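Local coordinates for protein cellulase (Uncultured bacterium, PDB 6XSO) that probably hydrolyses internal beta-1,4 linkages of cellulose and other plant cell-wall glucans and xylans, as a broad-specificity family 5 endoglucanase, at residues K137-Y143 with N204-Y209; N174-D178 with T233-A237. All blocks are in the same frame, centred on the assembly; numbering follows the deposited sequence.

Contact 1 (K137-Y143 with N204-Y209); sequences KADEANY and NAINGY
The backbones come closest at Glu140 and Ala205, with 4.6 Å between their CA atoms, where the first turn of helix 140-161 meets helix 196-219. Both belong to the outer helical layer of the TIM barrel. Tyr143 carries much of the contact. Its CD1 edge points at the centre of the Tyr209 face, an edge-to-face pair with centroids 4.8 Å apart and planes at 75°. Gly208 CA lies over one face of the Tyr143 ring, 3.9 Å from its centroid. The hydroxyl of Tyr143 bonds to Ser212, one turn further along helix 196-219. Asp139 is the N-cap of helix 140-161; its OD1 takes the N-H of Asn142. Nearby, Ala205 CB presses against the backbone of Asp139. At the more open end, Asn204 ND2 donates to Glu140 OE1 (2.9 Å) from above the carboxylate plane. The carboxylate and amide planes stand nearly perpendicular. Asn142 has CG opposite its backbone N (chi1 178°), which turns the amide back toward Lys137 and Tyr209. Asn142 OD1 accepts from Lys137 N at 3.0 Å and from Tyr209 OH at 2.7 Å, with a weak third bond from Asn146 ND2.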
ATOM      1  N   LYS A 137      -4.740  -2.491 -15.504  1.00 22.60           N
ATOM      2  CA  LYS A 137      -3.411  -2.687 -16.068  1.00 21.42           C
ATOM      3  C   LYS A 137      -2.807  -1.367 -16.526  1.00 23.60           C
ATOM      4  O   LYS A 137      -3.514  -0.462 -16.985  1.00 22.84           O
ATOM      5  CB  LYS A 137      -3.444  -3.647 -17.259  1.00 23.33           C
ATOM      6  CG  LYS A 137      -4.013  -5.018 -16.926  1.00 22.78           C
ATOM      7  CD  LYS A 137      -3.676  -6.007 -18.024  1.00 24.12           C
ATOM      8  CE  LYS A 137      -4.161  -7.409 -17.751  1.00 26.24           C
ATOM      9  NZ  LYS A 137      -3.576  -7.971 -16.509  1.00 25.42           N
ATOM     10  N   ALA A 138      -1.477  -1.289 -16.422  1.00 19.81           N
ATOM     11  CA  ALA A 138      -0.712  -0.133 -16.889  1.00 19.57           C
ATOM     12  C   ALA A 138      -0.548  -0.264 -18.395  1.00 23.72           C
ATOM     13  O   ALA A 138       0.497  -0.660 -18.920  1.00 22.32           O
ATOM     14  CB  ALA A 138       0.629  -0.048 -16.168  1.00 20.50           C
ATOM     15  N   ASP A 139      -1.638   0.045 -19.088  1.00 22.65           N
ATOM     16  CA  ASP A 139      -1.763  -0.088 -20.532  1.00 22.79           C
ATOM     17  C   ASP A 139      -2.807   0.949 -20.900  1.00 22.86           C
ATOM     18  O   ASP A 139      -3.880   0.957 -20.289  1.00 23.11           O
ATOM     19  CB  ASP A 139      -2.234  -1.485 -20.897  1.00 25.39           C
ATOM     20  CG  ASP A 139      -2.440  -1.657 -22.388  1.00 24.43           C
ATOM     21  OD1 ASP A 139      -3.436  -1.125 -22.946  1.00 25.04           O
ATOM     22  OD2 ASP A 139      -1.588  -2.301 -23.040  1.00 25.37           O
ATOM     23  N   GLU A 140      -2.471   1.878 -21.802  1.00 20.00           N
ATOM     24  CA  GLU A 140      -3.358   3.018 -22.016  1.00 20.49           C
ATOM     25  C   GLU A 140      -4.698   2.592 -22.611  1.00 21.83           C
ATOM     26  O   GLU A 140      -5.718   3.238 -22.365  1.00 23.72           O
ATOM     27  CB  GLU A 140      -2.681   4.095 -22.877  1.00 21.46           C
ATOM     28  CG  GLU A 140      -3.424   5.420 -22.819  1.00 23.65           C
ATOM     29  CD  GLU A 140      -2.672   6.548 -23.469  1.00 24.68           C
ATOM     30  OE1 GLU A 140      -1.496   6.343 -23.819  1.00 23.50           O
ATOM     31  OE2 GLU A 140      -3.304   7.618 -23.631  1.00 26.44           O
ATOM     32  N   ALA A 141      -4.730   1.516 -23.397  1.00 22.62           N
ATOM     33  CA  ALA A 141      -6.020   1.013 -23.870  1.00 21.93           C
ATOM     34  C   ALA A 141      -6.858   0.465 -22.708  1.00 22.75           C
ATOM     35  O   ALA A 141      -8.073   0.668 -22.646  1.00 25.61           O
ATOM     36  CB  ALA A 141      -5.827  -0.034 -24.972  1.00 26.66           C
ATOM     37  N   ASN A 142      -6.218  -0.233 -21.773  1.00 23.87           N
ATOM     38  CA  ASN A 142      -6.930  -0.686 -20.584  1.00 24.38           C
ATOM     39  C   ASN A 142      -7.449   0.499 -19.780  1.00 23.12           C
ATOM     40  O   ASN A 142      -8.606   0.497 -19.329  1.00 24.58           O
ATOM     41  CB  ASN A 142      -5.961  -1.531 -19.744  1.00 20.78           C
ATOM     42  CG  ASN A 142      -6.572  -2.031 -18.435  1.00 23.61           C
ATOM     43  OD1 ASN A 142      -6.687  -1.282 -17.469  1.00 23.19           O
ATOM     44  ND2 ASN A 142      -6.946  -3.308 -18.397  1.00 24.47           N
ATOM     45  N   TYR A 143      -6.608   1.519 -19.587  1.00 24.24           N
ATOM     46  CA  TYR A 143      -7.062   2.717 -18.893  1.00 22.25           C
ATOM     47  C   TYR A 143      -8.270   3.340 -19.586  1.00 24.35           C
ATOM     48  O   TYR A 143      -9.272   3.663 -18.938  1.00 24.81           O
ATOM     49  CB  TYR A 143      -5.933   3.749 -18.744  1.00 22.37           C
ATOM     50  CG  TYR A 143      -6.472   5.054 -18.179  1.00 21.82           C
ATOM     51  CD1 TYR A 143      -6.957   5.122 -16.876  1.00 22.95           C
ATOM     52  CD2 TYR A 143      -6.507   6.205 -18.946  1.00 24.82           C
ATOM     53  CE1 TYR A 143      -7.478   6.302 -16.368  1.00 23.35           C
ATOM     54  CE2 TYR A 143      -7.008   7.381 -18.442  1.00 23.97           C
ATOM     55  CZ  TYR A 143      -7.488   7.434 -17.157  1.00 23.65           C
ATOM     56  OH  TYR A 143      -8.016   8.638 -16.704  1.00 24.45           O
ATOM     57  N   ASN A 204       1.640   6.424 -19.281  1.00 20.76           N
ATOM     58  CA  ASN A 204       0.416   7.185 -19.509  1.00 20.61           C
ATOM     59  C   ASN A 204      -0.751   6.599 -18.715  1.00 20.88           C
ATOM     60  O   ASN A 204      -1.586   7.342 -18.177  1.00 21.61           O
ATOM     61  CB  ASN A 204       0.061   7.185 -20.994  1.00 20.88           C
ATOM     62  CG  ASN A 204       0.914   8.145 -21.811  1.00 23.27           C
ATOM     63  OD1 ASN A 204       1.746   8.889 -21.282  1.00 27.25           O
ATOM     64  ND2 ASN A 204       0.719   8.121 -23.128  1.00 22.04           N
ATOM     65  N   ALA A 205      -0.848   5.264 -18.669  1.00 20.47           N
ATOM     66  CA  ALA A 205      -1.933   4.608 -17.932  1.00 20.25           C
ATOM     67  C   ALA A 205      -1.801   4.815 -16.424  1.00 21.77           C
ATOM     68  O   ALA A 205      -2.789   5.124 -15.752  1.00 20.96           O
ATOM     69  CB  ALA A 205      -1.962   3.114 -18.254  1.00 22.63           C
ATOM     70  N   ILE A 206      -0.593   4.618 -15.878  1.00 19.56           N
ATOM     71  CA  ILE A 206      -0.362   4.903 -14.462  1.00 19.91           C
ATOM     72  C   ILE A 206      -0.824   6.315 -14.146  1.00 20.91           C
ATOM     73  O   ILE A 206      -1.551   6.554 -13.176  1.00 20.52           O
ATOM     74  CB  ILE A 206       1.122   4.707 -14.097  1.00 18.77           C
ATOM     75  CG1 ILE A 206       1.501   3.225 -14.123  1.00 21.71           C
ATOM     76  CG2 ILE A 206       1.394   5.365 -12.719  1.00 20.76           C
ATOM     77  CD1 ILE A 206       0.970   2.419 -12.979  1.00 22.55           C
ATOM     78  N   ASN A 207      -0.376   7.278 -14.947  1.00 20.16           N
ATOM     79  CA  ASN A 207      -0.688   8.670 -14.659  1.00 19.01           C
ATOM     80  C   ASN A 207      -2.170   8.950 -14.834  1.00 21.56           C
ATOM     81  O   ASN A 207      -2.732   9.725 -14.057  1.00 21.07           O
ATOM     82  CB  ASN A 207       0.167   9.589 -15.518  1.00 21.86           C
ATOM     83  CG  ASN A 207       1.639   9.492 -15.176  1.00 21.78           C
ATOM     84  OD1 ASN A 207       2.009   9.104 -14.058  1.00 22.18           O
ATOM     85  ND2 ASN A 207       2.489   9.839 -16.127  1.00 24.01           N
ATOM     86  N   GLY A 208      -2.810   8.273 -15.789  1.00 20.82           N
ATOM     87  CA  GLY A 208      -4.248   8.411 -15.962  1.00 22.28           C
ATOM     88  C   GLY A 208      -5.035   7.854 -14.794  1.00 20.32           C
ATOM     89  O   GLY A 208      -5.947   8.508 -14.290  1.00 22.61           O
ATOM     90  N   TYR A 209      -4.693   6.641 -14.346  1.00 22.53           N
ATOM     91  CA  TYR A 209      -5.375   6.082 -13.180  1.00 20.73           C
ATOM     92  C   TYR A 209      -5.157   6.959 -11.947  1.00 20.68           C
ATOM     93  O   TYR A 209      -6.090   7.174 -11.155  1.00 23.26           O
ATOM     94  CB  TYR A 209      -4.907   4.651 -12.934  1.00 22.28           C
ATOM     95  CG  TYR A 209      -5.617   3.600 -13.776  1.00 21.01           C
ATOM     96  CD1 TYR A 209      -6.970   3.334 -13.582  1.00 22.24           C
ATOM     97  CD2 TYR A 209      -4.939   2.868 -14.760  1.00 21.47           C
ATOM     98  CE1 TYR A 209      -7.635   2.388 -14.333  1.00 21.15           C
ATOM     99  CE2 TYR A 209      -5.596   1.893 -15.501  1.00 20.99           C
ATOM    100  CZ  TYR A 209      -6.940   1.667 -15.283  1.00 21.77           C
ATOM    101  OH  TYR A 209      -7.670   0.719 -15.958  1.00 24.35           O
TER

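Contact 2 (N174-D178 with T233-A237); sequences NEMLD and TYAAA
Ala235 N donates to Met176 O at 2.9 Å, joining the two loops backbone to backbone. The same carbonyl oxygen lies over one face of the Tyr234 ring. A water molecule makes a second bridge. It donates to Asn174 O and Thr233 O and accepts from Met176 N, each at 2.8 Å. Thr233 O also takes Ala236 N, closing a type II beta turn. In Tyr234 a chi1 near 180° carries the ring out along the other loop, so that its OH reaches Asp178 N. That OH accepts from Asp178 N (3.0 Å, N-H...O 164°) and bonds to Ser182 O. A phenylalanine in place of Tyr234 would probably leave Asp178 N and Ser182 O without this shared partner. The carboxylate of Asp178 turns to Ser187 N and Ser182 OG. Leu177 CD2 packs tightly on Ala235 CB, 3.3 Å away. Glu175 passes its CG by Ala235 O and bonds through OE2 to His269. The Asn174-Glu175 pair is consistent with the acid/base site of clan GH-A enzymes. The loops follow adjacent barrel strands, 168-171 and 229-232. Ala236 borders strand 264-270, Met176 leans on helix 196-219, and Tyr234 touches Pro250 of helix 249-252.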
ATOM      1  N   ASN A 174      -2.497  -0.891  -6.236  1.00 18.99           N
ATOM      2  CA  ASN A 174      -1.368  -1.551  -5.578  1.00 19.00           C
ATOM      3  C   ASN A 174      -0.126  -1.703  -6.456  1.00 18.30           C
ATOM      4  O   ASN A 174       0.803  -0.896  -6.352  1.00 18.65           O
ATOM      5  CB  ASN A 174      -1.841  -2.910  -5.022  1.00 17.39           C
ATOM      6  CG  ASN A 174      -0.736  -3.678  -4.383  1.00 18.64           C
ATOM      7  OD1 ASN A 174       0.042  -3.107  -3.597  1.00 19.21           O
ATOM      8  ND2 ASN A 174      -0.638  -4.983  -4.687  1.00 19.10           N
ATOM      9  N   GLU A 175      -0.079  -2.741  -7.298  1.00 18.54           N
ATOM     10  CA  GLU A 175       1.095  -3.078  -8.109  1.00 19.35           C
ATOM     11  C   GLU A 175       0.607  -3.250  -9.544  1.00 20.62           C
ATOM     12  O   GLU A 175       0.377  -4.367 -10.017  1.00 19.62           O
ATOM     13  CB  GLU A 175       1.823  -4.334  -7.567  1.00 19.12           C
ATOM     14  CG  GLU A 175       2.580  -4.050  -6.272  1.00 18.44           C
ATOM     15  CD  GLU A 175       3.289  -5.240  -5.693  1.00 20.89           C
ATOM     16  OE1 GLU A 175       3.080  -6.380  -6.134  1.00 20.24           O
ATOM     17  OE2 GLU A 175       4.101  -5.034  -4.763  1.00 20.08           O
ATOM     18  N   MET A 176       0.411  -2.130 -10.228  1.00 18.84           N
ATOM     19  CA  MET A 176      -0.145  -2.153 -11.574  1.00 19.79           C
ATOM     20  C   MET A 176       0.974  -2.430 -12.573  1.00 19.62           C
ATOM     21  O   MET A 176       1.997  -1.733 -12.587  1.00 19.41           O
ATOM     22  CB  MET A 176      -0.801  -0.806 -11.898  1.00 18.14           C
ATOM     23  CG  MET A 176      -1.762  -0.912 -13.053  1.00 20.56           C
ATOM     24  SD  MET A 176      -2.333   0.643 -13.742  1.00 21.04           S
ATOM     25  CE  MET A 176      -2.875   1.553 -12.305  1.00 20.84           C
ATOM     26  N   LEU A 177       0.762  -3.425 -13.429  1.00 20.43           N
ATOM     27  CA  LEU A 177       1.746  -3.880 -14.403  1.00 18.78           C
ATOM     28  C   LEU A 177       1.202  -3.704 -15.813  1.00 20.91           C
ATOM     29  O   LEU A 177      -0.007  -3.563 -16.023  1.00 21.41           O
ATOM     30  CB  LEU A 177       2.076  -5.364 -14.189  1.00 20.15           C
ATOM     31  CG  LEU A 177       2.375  -5.817 -12.761  1.00 19.16           C
ATOM     32  CD1 LEU A 177       2.714  -7.300 -12.710  1.00 23.12           C
ATOM     33  CD2 LEU A 177       3.494  -4.991 -12.142  1.00 20.43           C
ATOM     34  N   ASP A 178       2.116  -3.720 -16.786  1.00 19.07           N
ATOM     35  CA  ASP A 178       1.747  -3.684 -18.195  1.00 19.36           C
ATOM     36  C   ASP A 178       1.124  -5.019 -18.588  1.00 20.64           C
ATOM     37  O   ASP A 178       0.972  -5.936 -17.778  1.00 21.29           O
ATOM     38  CB  ASP A 178       2.956  -3.283 -19.047  1.00 20.83           C
ATOM     39  CG  ASP A 178       4.076  -4.305 -19.015  1.00 20.51           C
ATOM     40  OD1 ASP A 178       3.824  -5.480 -18.679  1.00 21.65           O
ATOM     41  OD2 ASP A 178       5.224  -3.930 -19.340  1.00 21.24           O
ATOM     42  N   THR A 233       3.741   4.100  -7.772  1.00 19.01           N
ATOM     43  CA  THR A 233       4.469   4.012  -9.022  1.00 19.37           C
ATOM     44  C   THR A 233       4.068   2.745  -9.777  1.00 19.28           C
ATOM     45  O   THR A 233       3.474   1.817  -9.208  1.00 18.64           O
ATOM     46  CB  THR A 233       5.959   3.927  -8.726  1.00 18.12           C
ATOM     47  OG1 THR A 233       6.174   2.821  -7.849  1.00 17.76           O
ATOM     48  CG2 THR A 233       6.478   5.201  -8.085  1.00 18.96           C
ATOM     49  N   TYR A 234       4.420   2.700 -11.064  1.00 19.52           N
ATOM     50  CA  TYR A 234       4.384   1.477 -11.855  1.00 19.62           C
ATOM     51  C   TYR A 234       4.922   0.313 -11.039  1.00 17.86           C
ATOM     52  O   TYR A 234       6.051   0.371 -10.550  1.00 18.25           O
ATOM     53  CB  TYR A 234       5.227   1.635 -13.171  1.00 19.58           C
ATOM     54  CG  TYR A 234       5.201   0.341 -13.951  1.00 19.09           C
ATOM     55  CD1 TYR A 234       6.115  -0.654 -13.714  1.00 17.49           C
ATOM     56  CD2 TYR A 234       4.195   0.091 -14.887  1.00 18.33           C
ATOM     57  CE1 TYR A 234       6.026  -1.884 -14.364  1.00 20.03           C
ATOM     58  CE2 TYR A 234       4.118  -1.115 -15.534  1.00 18.47           C
ATOM     59  CZ  TYR A 234       5.029  -2.096 -15.264  1.00 19.68           C
ATOM     60  OH  TYR A 234       4.915  -3.302 -15.916  1.00 20.93           O
ATOM     61  N   ALA A 235       4.125  -0.751 -10.882  1.00 19.28           N
ATOM     62  CA  ALA A 235       4.484  -1.980 -10.169  1.00 17.57           C
ATOM     63  C   ALA A 235       4.819  -1.762  -8.688  1.00 16.81           C
ATOM     64  O   ALA A 235       5.303  -2.693  -8.016  1.00 19.02           O
ATOM     65  CB  ALA A 235       5.624  -2.754 -10.848  1.00 19.75           C
ATOM     66  N   ALA A 236       4.551  -0.565  -8.154  1.00 18.23           N
ATOM     67  CA  ALA A 236       5.120  -0.145  -6.873  1.00 17.22           C
ATOM     68  C   ALA A 236       6.650  -0.295  -6.866  1.00 16.46           C
ATOM     69  O   ALA A 236       7.286  -0.454  -5.822  1.00 17.79           O
ATOM     70  CB  ALA A 236       4.441  -0.852  -5.696  1.00 18.37           C
ATOM     71  N   ALA A 237       7.263  -0.224  -8.049  1.00 17.05           N
ATOM     72  CA  ALA A 237       8.708  -0.305  -8.174  1.00 18.71           C
ATOM     73  C   ALA A 237       9.360   0.915  -7.534  1.00 20.08           C
ATOM     74  O   ALA A 237       8.809   2.019  -7.536  1.00 19.46           O
ATOM     75  CB  ALA A 237       9.097  -0.400  -9.655  1.00 20.80           C
TER
HETATM   76  O   HOH W   1       1.177   0.260  -8.915  1.00 19.22           O

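Overall arrangement
Both contacts are largely buried, but contact 2 lies deeper, about 11 Å from the chain centre against 19 Å for contact 1. Contact 1 joins two outer helices and reaches the surface at Asn204. Contact 2 joins two loops beyond the barrel strands, on the side where this fold carries its active site. Rings and side-chain amides dominate the first; backbone groups, a water and one tyrosine hydroxyl dominate the second. Their centres are about 11 Å apart and they touch. Ala138 N probably bonds to Leu177 O (2.7 Å). Met176 CE packs on Tyr209 CD2, so segment 174-178 touches both helix 196-219 and segment 233-237.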